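Local structure of galactose-binding lectin (Enterobacter cloacae subsp. cloacae, 6YF6) at residues 33-38 with 136-141; 87-92 with 117-122. The protein binds a fucoside at a calcium site and probably galactose-type sugars, as the C-terminal domain of a longer bacterial lectin. All coordinates share one frame; numbering follows the deposited sequence.

Overall arrangement
After two short strands near the N terminus the chain enters strand 29-40, one outer strand of a four-stranded antiparallel sheet. Contact 1 is made only when strand 135-143 returns beside it, closing a loop of 97 residues. Contact 2 falls wholly within that span: strand 83-88 turns back into strand 91-98, and strand 118-125 later pairs with the other side of strand 83-88 in a second antiparallel sheet. In each sheet the last strand in sequence lies between the first and the second, so sequence-distant strands become neighbours. The two contacts do not touch, their centres being about 21 Å apart, and F112 of the first sheet packs on A88, A119 and L121 of contact 2.

Contact 1 of 2, residues 33-38 with 136-141; sequences ASTRAV and RIKELK. With PO4 (phosphate ion), chain F.
The side chain of K138 passes across T35 at about a right angle, its CD lying 3.8 Å from CG2 of T35. This overlap sits where an antiparallel pairing gives out in the four-stranded sheet of this PA-IL-family domain: strand 29-40, an outer strand within the chain, lies next to strand 135-143, and the directions of segments 33-38 and 136-141 make an angle of 120°. At the paired end, V38 and I137 form a hydrogen-bonded pair, with V38 N to I137 O at 2.8 Å and I137 N to V38 O at 2.9 Å. R136 lays its CB against V38 O, while its guanidinium turns to E39.

A37 marks the point of parting, its CB 3.7 Å from CB of K138. The backbone of K138 leaves the extended form here, with psi at -13°, consistent with the divergence of the two strands. A strand of the second subunit then pairs with residues from both segments, so that the sheet continues through the dimer interface; R36, whose CB points away from strand 136-141, forms salt bridges with D14 and D32 of that subunit.

Into the opening fork a phosphate ion is bound, probably taken from the crystallisation liquor. K138 sets its CG between its own backbone N and carbonyl carbon (chi1 68°), and the rest of the chain runs extended to the ion. T35 OG1 of this chain lies 2.9 Å from phosphate O2, a bond left unsettled because its proton has another acceptor nearby. T35, K138 and K71, all of the second subunit, bind the same ion, while K138 of this chain also makes a cation-pi contact with W105. Its NZ holds phosphate O1 at 2.8 Å and, more weakly, O3 at 3.1 Å.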
# COMPACT_ATOMS: atom_id res chain seq x y z
N ALA A 33 -11.87 1.45 3.75
CA ALA A 33 -11.86 1.24 2.31
C ALA A 33 -11.57 -0.24 2.04
O ALA A 33 -11.42 -1.04 2.97
CB ALA A 33 -10.83 2.15 1.65
N SER A 34 -11.51 -0.61 0.77
CA SER A 34 -11.30 -2.01 0.41
C SER A 34 -10.18 -2.12 -0.60
O SER A 34 -10.01 -1.25 -1.47
CB SER A 34 -12.58 -2.63 -0.15
OG SER A 34 -13.56 -2.77 0.86
N THR A 35 -9.40 -3.20 -0.49
CA THR A 35 -8.31 -3.51 -1.39
C THR A 35 -8.30 -5.01 -1.65
O THR A 35 -8.47 -5.81 -0.72
CB THR A 35 -6.96 -3.05 -0.81
OG1 THR A 35 -5.97 -3.06 -1.84
CG2 THR A 35 -6.52 -3.96 0.34
N ARG A 36 -8.12 -5.38 -2.91
CA ARG A 36 -8.28 -6.77 -3.33
C ARG A 36 -7.04 -7.59 -2.99
O ARG A 36 -5.91 -7.12 -3.13
CB ARG A 36 -8.56 -6.82 -4.83
CG ARG A 36 -9.28 -8.07 -5.30
CD ARG A 36 -10.72 -8.11 -4.82
NE ARG A 36 -11.53 -8.99 -5.66
CZ ARG A 36 -12.64 -9.59 -5.26
NH1 ARG A 36 -13.09 -9.42 -4.02
NH2 ARG A 36 -13.30 -10.38 -6.09
N ALA A 37 -7.27 -8.83 -2.56
CA ALA A 37 -6.21 -9.67 -2.04
C ALA A 37 -6.54 -11.13 -2.27
O ALA A 37 -7.71 -11.53 -2.26
CB ALA A 37 -5.98 -9.42 -0.54
N VAL A 38 -5.50 -11.94 -2.50
CA VAL A 38 -5.63 -13.39 -2.52
C VAL A 38 -5.70 -13.89 -1.08
O VAL A 38 -4.85 -13.54 -0.26
CB VAL A 38 -4.46 -14.05 -3.27
CG1 VAL A 38 -4.64 -15.57 -3.30
CG2 VAL A 38 -4.31 -13.49 -4.67
N ARG A 136 -3.26 -13.36 3.75
CA ARG A 136 -3.67 -12.73 2.50
C ARG A 136 -2.49 -12.02 1.86
O ARG A 136 -1.62 -11.49 2.56
CB ARG A 136 -4.81 -11.71 2.73
CG ARG A 136 -6.15 -12.32 3.18
CD ARG A 136 -7.11 -11.24 3.69
NE ARG A 136 -8.47 -11.73 3.86
CZ ARG A 136 -9.44 -11.08 4.51
NH1 ARG A 136 -9.20 -9.90 5.06
NH2 ARG A 136 -10.64 -11.62 4.61
N ILE A 137 -2.46 -12.02 0.53
CA ILE A 137 -1.49 -11.25 -0.25
C ILE A 137 -2.26 -10.29 -1.14
O ILE A 137 -3.02 -10.73 -2.02
CB ILE A 137 -0.58 -12.16 -1.09
CG1 ILE A 137 0.37 -12.94 -0.17
CG2 ILE A 137 0.20 -11.32 -2.11
CD1 ILE A 137 1.08 -14.10 -0.85
N LYS A 138 -2.05 -8.99 -0.94
CA LYS A 138 -2.79 -7.98 -1.69
C LYS A 138 -1.97 -7.34 -2.81
O LYS A 138 -2.56 -6.66 -3.66
CB LYS A 138 -3.31 -6.89 -0.75
CG LYS A 138 -2.25 -6.00 -0.12
CD LYS A 138 -2.88 -4.99 0.83
CE LYS A 138 -1.84 -4.13 1.53
NZ LYS A 138 -2.47 -3.10 2.42
N GLU A 139 -0.66 -7.53 -2.84
CA GLU A 139 0.14 -6.90 -3.87
C GLU A 139 1.47 -7.62 -4.04
O GLU A 139 2.09 -8.03 -3.06
CB GLU A 139 0.39 -5.42 -3.54
CG GLU A 139 1.31 -4.71 -4.51
CD GLU A 139 1.51 -3.25 -4.15
OE1 GLU A 139 2.68 -2.84 -3.97
OE2 GLU A 139 0.50 -2.52 -4.04
N LEU A 140 1.87 -7.79 -5.30
CA LEU A 140 3.21 -8.26 -5.65
C LEU A 140 3.78 -7.27 -6.66
O LEU A 140 3.16 -7.00 -7.69
CB LEU A 140 3.18 -9.67 -6.23
CG LEU A 140 2.41 -10.73 -5.44
CD1 LEU A 140 1.03 -10.92 -6.05
CD2 LEU A 140 3.17 -12.06 -5.39
N LYS A 141 4.95 -6.73 -6.35
CA LYS A 141 5.55 -5.69 -7.17
C LYS A 141 7.02 -6.01 -7.39
O LYS A 141 7.73 -6.37 -6.45
CB LYS A 141 5.41 -4.31 -6.52
CG LYS A 141 5.86 -3.15 -7.41
CD LYS A 141 5.50 -1.81 -6.80
CE LYS A 141 6.30 -1.54 -5.53
NZ LYS A 141 6.08 -0.15 -5.02
P PO4 F . -3.38 -0.68 -0.03
O1 PO4 F . -4.10 -1.14 1.21
O2 PO4 F . -4.31 -0.74 -1.21
O3 PO4 F . -2.19 -1.58 -0.30
O4 PO4 F . -2.89 0.73 0.18
O HOH W 1 -4.30 -4.40 -3.17

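Contact 2 of 2, residues 87-92 with 117-122; sequences RADGKD and SQAELA
D89 and R87 each bury a large surface against strand 118-122, D89 through its carboxylate and backbone N, R87 through its backbone and CB. D89 grips E120 twice: its N donates to E120 O at 2.8 Å, and its OD1 accepts from E120 N at 2.8 Å, the donor standing 38° out of the carboxylate plane. With D89 CG anti to its carbonyl carbon and beside the backbone N (chi1 -69°), the carboxylate lies against A119 and E120; OD2 of D89 is 3.7 Å from CB of A119. A water joins OD2 to Q118 O. The side chain thus takes over as acceptor where the backbone swings off into a type I' turn from A88 to K91, the tip of a beta-hairpin whose first arm pairs antiparallel with strand 118-122.

One residue further from the turn, R87 pairs with A122, R87 N donating to A122 O at 2.9 Å. Their CB atoms stand 4.4 Å apart on one face of the sheet; on the other, A88 CB meets CD2 of L121. The R87 chain bends at chi3, and its guanidinium meets D92 OD1 in a salt bridge, side-on and in plane, NE at 3.0 Å and NH2 at 3.3 Å, while NH1 reaches E51.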
# COMPACT_ATOMS: atom_id res chain seq x y z
N ARG A 87 11.25 -16.74 -3.82
CA ARG A 87 12.18 -17.54 -4.61
C ARG A 87 12.21 -17.03 -6.04
O ARG A 87 11.17 -16.65 -6.59
CB ARG A 87 11.78 -19.02 -4.57
CG ARG A 87 12.73 -19.97 -5.28
CD ARG A 87 12.33 -21.42 -5.03
NE ARG A 87 12.39 -21.76 -3.61
CZ ARG A 87 11.71 -22.74 -3.03
NH1 ARG A 87 10.89 -23.50 -3.74
NH2 ARG A 87 11.85 -22.96 -1.73
N ALA A 88 13.40 -17.00 -6.63
CA ALA A 88 13.56 -16.54 -8.01
C ALA A 88 14.57 -17.42 -8.73
O ALA A 88 15.72 -17.53 -8.30
CB ALA A 88 14.02 -15.08 -8.04
N ASP A 89 14.13 -18.03 -9.83
CA ASP A 89 14.97 -18.94 -10.61
C ASP A 89 15.58 -20.01 -9.70
O ASP A 89 16.76 -20.35 -9.81
CB ASP A 89 16.05 -18.16 -11.36
CG ASP A 89 15.48 -17.31 -12.48
OD1 ASP A 89 14.43 -17.71 -13.03
OD2 ASP A 89 16.07 -16.26 -12.80
N GLY A 90 14.75 -20.53 -8.80
CA GLY A 90 15.15 -21.60 -7.91
C GLY A 90 15.96 -21.17 -6.71
O GLY A 90 16.27 -22.01 -5.86
N LYS A 91 16.32 -19.89 -6.61
CA LYS A 91 17.16 -19.39 -5.54
C LYS A 91 16.30 -18.68 -4.50
O LYS A 91 15.52 -17.79 -4.85
CB LYS A 91 18.22 -18.44 -6.08
CG LYS A 91 19.24 -17.97 -5.06
CD LYS A 91 20.14 -16.89 -5.65
CE LYS A 91 21.09 -16.31 -4.60
NZ LYS A 91 21.69 -17.35 -3.73
N ASP A 92 16.43 -19.09 -3.24
CA ASP A 92 15.76 -18.38 -2.16
C ASP A 92 16.36 -16.99 -2.02
O ASP A 92 17.55 -16.85 -1.75
CB ASP A 92 15.89 -19.16 -0.86
CG ASP A 92 15.15 -20.50 -0.89
OD1 ASP A 92 13.99 -20.53 -1.34
OD2 ASP A 92 15.74 -21.51 -0.46
N SER A 117 15.78 -12.59 -20.25
CA SER A 117 14.57 -11.81 -20.49
C SER A 117 13.46 -12.12 -19.49
O SER A 117 12.48 -11.36 -19.43
CB SER A 117 14.06 -12.07 -21.91
OG SER A 117 13.71 -13.44 -22.07
N GLN A 118 13.57 -13.20 -18.72
CA GLN A 118 12.51 -13.56 -17.79
C GLN A 118 13.11 -14.27 -16.58
O GLN A 118 14.25 -14.74 -16.60
CB GLN A 118 11.46 -14.45 -18.46
CG GLN A 118 12.02 -15.75 -19.02
CD GLN A 118 10.97 -16.55 -19.77
OE1 GLN A 118 10.22 -16.01 -20.58
NE2 GLN A 118 10.92 -17.85 -19.49
N ALA A 119 12.30 -14.33 -15.52
CA ALA A 119 12.67 -15.02 -14.29
C ALA A 119 11.45 -15.77 -13.77
O ALA A 119 10.32 -15.29 -13.88
CB ALA A 119 13.17 -14.05 -13.22
N GLU A 120 11.69 -16.96 -13.22
CA GLU A 120 10.64 -17.78 -12.63
C GLU A 120 10.54 -17.43 -11.15
O GLU A 120 11.45 -17.73 -10.38
CB GLU A 120 10.93 -19.26 -12.84
CG GLU A 120 10.80 -19.71 -14.30
CD GLU A 120 11.10 -21.19 -14.49
OE1 GLU A 120 10.52 -22.02 -13.77
OE2 GLU A 120 11.91 -21.52 -15.38
N LEU A 121 9.45 -16.78 -10.77
CA LEU A 121 9.24 -16.32 -9.41
C LEU A 121 8.24 -17.23 -8.70
O LEU A 121 7.27 -17.70 -9.30
CB LEU A 121 8.72 -14.89 -9.38
CG LEU A 121 9.58 -13.87 -10.13
CD1 LEU A 121 8.96 -12.49 -10.04
CD2 LEU A 121 11.01 -13.87 -9.57
N ALA A 122 8.48 -17.45 -7.41
CA ALA A 122 7.55 -18.23 -6.61
C ALA A 122 7.53 -17.68 -5.19
O ALA A 122 8.58 -17.36 -4.63
CB ALA A 122 7.93 -19.72 -6.59
O HOH W 2 16.42 -14.38 -14.91
O HOH W 3 11.84 -19.94 -8.66